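Local coordinates for chain length determinant protein (Shigella flexneri, PDB 4E2H) that probably regulates the length of the O-antigen polysaccharide chains of lipopolysaccharide, as an inner-membrane protein with a large periplasmic domain, at residues Gln154-Ala158 / Gln180-Phe184. Residues are numbered along the deposited sequence; the frame is centred on the assembly and turned at random.
Sequences QIQEA and QDTLF
Gln180 reaches from the loop to the side of the helix and lays its amide between Gln154 and Glu157. Its CG is anti to the backbone N (chi1 165°) and the chain then bends at chi2, which turns the amide to the helix. NE2 gives a weak, bent hydrogen bond to Gln154 O (3.3 Å, N-H...O angle 141°). That carbonyl also accepts the helical bond from Ala158 N and a weak one from Glu157 N, so the amide is an extra donor on an oxygen already in use. OE1 of Gln180 rests against the aliphatic part of Gln154, 3.4 Å from its CG. The two amide planes stand 80° apart, so they do not stack. The polar end of Gln154 is held instead by Arg151 of the same helix, through OE1. On the other side of the Gln180 amide, Glu157 offers its CB, 3.8 Å from NE2.

The apolar half centres on Ala158. Its methyl meets Leu183 CB at 3.6 Å and Phe184 CB at 4.2 Å. The two end methyls of Leu183 lie back toward the start of segment 154-158, with CD1 near Gln154 CB and CD2 4.3 Å from Ile155 CG1.

This is buried packing of the loop before helix 187-195 against the long helix 97-164, near its C-terminal end and far from the four-stranded sheet. Ala158 and Ile155 also touch helix 187-195, and Phe184 lies on Tyr161 and Ala162 of the long helix. A second subunit meets the chain here too: its Arg151 and Arg201 form salt bridges with Asp181, and its Thr200 OG1 is hydrogen-bonded to Glu157 OE2.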
ATOM      1  N   GLN C 154       1.897  33.471 -21.249  1.00 33.35           N
ATOM      2  CA  GLN C 154       3.001  33.567 -22.202  1.00 34.20           C
ATOM      3  C   GLN C 154       2.469  33.914 -23.580  1.00 34.87           C
ATOM      4  O   GLN C 154       3.002  34.775 -24.266  1.00 37.98           O
ATOM      5  CB  GLN C 154       3.799  32.258 -22.243  1.00 30.42           C
ATOM      6  CG  GLN C 154       4.616  32.046 -20.984  1.00 33.55           C
ATOM      7  CD  GLN C 154       5.550  30.862 -21.069  1.00 32.73           C
ATOM      8  OE1 GLN C 154       5.224  29.825 -21.683  1.00 30.44           O
ATOM      9  NE2 GLN C 154       6.736  31.009 -20.470  1.00 25.45           N
ATOM     10  N   ILE C 155       1.408  33.232 -23.979  1.00 36.52           N
ATOM     11  CA  ILE C 155       0.756  33.520 -25.242  1.00 36.86           C
ATOM     12  C   ILE C 155       0.186  34.946 -25.278  1.00 38.58           C
ATOM     13  O   ILE C 155       0.463  35.675 -26.226  1.00 40.14           O
ATOM     14  CB  ILE C 155      -0.317  32.455 -25.589  1.00 35.37           C
ATOM     15  CG1 ILE C 155       0.365  31.200 -26.140  1.00 35.76           C
ATOM     16  CG2 ILE C 155      -1.320  33.006 -26.589  1.00 34.77           C
ATOM     17  CD1 ILE C 155      -0.220  29.887 -25.631  1.00 36.13           C
ATOM     18  N   GLN C 156      -0.583  35.356 -24.264  1.00 40.40           N
ATOM     19  CA  GLN C 156      -1.100  36.741 -24.215  1.00 43.45           C
ATOM     20  C   GLN C 156       0.019  37.752 -24.422  1.00 41.56           C
ATOM     21  O   GLN C 156      -0.174  38.794 -25.043  1.00 41.83           O
ATOM     22  CB  GLN C 156      -1.808  37.047 -22.887  1.00 43.28           C
ATOM     23  CG  GLN C 156      -3.339  37.027 -22.976  1.00 52.89           C
ATOM     24  CD  GLN C 156      -4.010  36.524 -21.689  1.00 53.66           C
ATOM     25  OE1 GLN C 156      -3.358  36.368 -20.652  1.00 53.41           O
ATOM     26  NE2 GLN C 156      -5.319  36.262 -21.762  1.00 52.60           N
ATOM     27  N   GLU C 157       1.190  37.414 -23.900  1.00 42.55           N
ATOM     28  CA  GLU C 157       2.317  38.316 -23.861  1.00 43.63           C
ATOM     29  C   GLU C 157       2.932  38.434 -25.246  1.00 46.78           C
ATOM     30  O   GLU C 157       3.216  39.540 -25.735  1.00 47.49           O
ATOM     31  CB  GLU C 157       3.339  37.793 -22.863  1.00 40.33           C
ATOM     32  CG  GLU C 157       4.491  38.700 -22.582  1.00 47.99           C
ATOM     33  CD  GLU C 157       4.133  39.831 -21.607  1.00 55.53           C
ATOM     34  OE1 GLU C 157       2.939  39.915 -21.186  1.00 54.19           O
ATOM     35  OE2 GLU C 157       5.052  40.633 -21.263  1.00 49.24           O
ATOM     36  N   ALA C 158       3.124  37.289 -25.889  1.00 36.05           N
ATOM     37  CA  ALA C 158       3.761  37.282 -27.202  1.00 38.99           C
ATOM     38  C   ALA C 158       2.855  37.884 -28.290  1.00 40.42           C
ATOM     39  O   ALA C 158       3.303  38.164 -29.405  1.00 37.35           O
ATOM     40  CB  ALA C 158       4.187  35.877 -27.582  1.00 37.51           C
ATOM     41  N   GLN C 180       9.067  31.500 -24.821  1.00 35.69           N
ATOM     42  CA  GLN C 180       8.414  32.800 -24.682  1.00 33.62           C
ATOM     43  C   GLN C 180       8.946  33.791 -25.702  1.00 37.78           C
ATOM     44  O   GLN C 180       8.248  34.726 -26.083  1.00 43.42           O
ATOM     45  CB  GLN C 180       8.609  33.360 -23.277  1.00 35.56           C
ATOM     46  CG  GLN C 180       8.304  34.853 -23.098  1.00 33.78           C
ATOM     47  CD  GLN C 180       6.816  35.148 -22.965  1.00 34.58           C
ATOM     48  OE1 GLN C 180       6.211  34.948 -21.896  1.00 31.91           O
ATOM     49  NE2 GLN C 180       6.214  35.640 -24.053  1.00 39.82           N
ATOM     50  N   ASP C 181      10.183  33.610 -26.142  1.00 41.37           N
ATOM     51  CA  ASP C 181      10.774  34.556 -27.080  1.00 44.14           C
ATOM     52  C   ASP C 181      10.173  34.362 -28.478  1.00 44.50           C
ATOM     53  O   ASP C 181       9.374  35.189 -28.950  1.00 41.62           O
ATOM     54  CB  ASP C 181      12.285  34.371 -27.077  1.00 45.58           C
ATOM     55  CG  ASP C 181      12.879  34.497 -25.671  1.00 49.31           C
ATOM     56  OD1 ASP C 181      12.449  35.407 -24.910  1.00 47.03           O
ATOM     57  OD2 ASP C 181      13.767  33.680 -25.322  1.00 53.54           O
ATOM     58  N   THR C 182      10.524  33.228 -29.083  1.00 31.57           N
ATOM     59  CA  THR C 182      10.004  32.760 -30.366  1.00 31.35           C
ATOM     60  C   THR C 182       8.475  32.580 -30.545  1.00 28.26           C
ATOM     61  O   THR C 182       8.008  32.415 -31.675  1.00 26.29           O
ATOM     62  CB  THR C 182      10.661  31.428 -30.746  1.00 34.37           C
ATOM     63  OG1 THR C 182      10.295  30.437 -29.777  1.00 37.92           O
ATOM     64  CG2 THR C 182      12.179  31.582 -30.771  1.00 35.13           C
ATOM     65  N   LEU C 183       7.680  32.606 -29.487  1.00 26.73           N
ATOM     66  CA  LEU C 183       6.233  32.442 -29.709  1.00 28.55           C
ATOM     67  C   LEU C 183       5.654  33.385 -30.766  1.00 30.69           C
ATOM     68  O   LEU C 183       4.872  32.953 -31.626  1.00 31.92           O
ATOM     69  CB  LEU C 183       5.423  32.570 -28.412  1.00 31.08           C
ATOM     70  CG  LEU C 183       5.055  31.254 -27.726  1.00 32.17           C
ATOM     71  CD1 LEU C 183       4.713  31.491 -26.248  1.00 29.43           C
ATOM     72  CD2 LEU C 183       3.901  30.556 -28.462  1.00 32.18           C
ATOM     73  N   PHE C 184       6.021  34.666 -30.709  1.00 29.68           N
ATOM     74  CA  PHE C 184       5.402  35.665 -31.586  1.00 26.89           C
ATOM     75  C   PHE C 184       5.633  35.336 -33.072  1.00 30.82           C
ATOM     76  O   PHE C 184       4.979  35.894 -33.958  1.00 30.18           O
ATOM     77  CB  PHE C 184       5.901  37.087 -31.262  1.00 29.10           C
ATOM     78  CG  PHE C 184       7.151  37.483 -32.016  1.00 25.37           C
ATOM     79  CD1 PHE C 184       8.405  37.120 -31.553  1.00 23.35           C
ATOM     80  CD2 PHE C 184       7.069  38.232 -33.184  1.00 26.22           C
ATOM     81  CE1 PHE C 184       9.553  37.481 -32.244  1.00 23.96           C
ATOM     82  CE2 PHE C 184       8.217  38.589 -33.878  1.00 24.94           C
ATOM     83  CZ  PHE C 184       9.453  38.209 -33.405  1.00 25.05           C
TER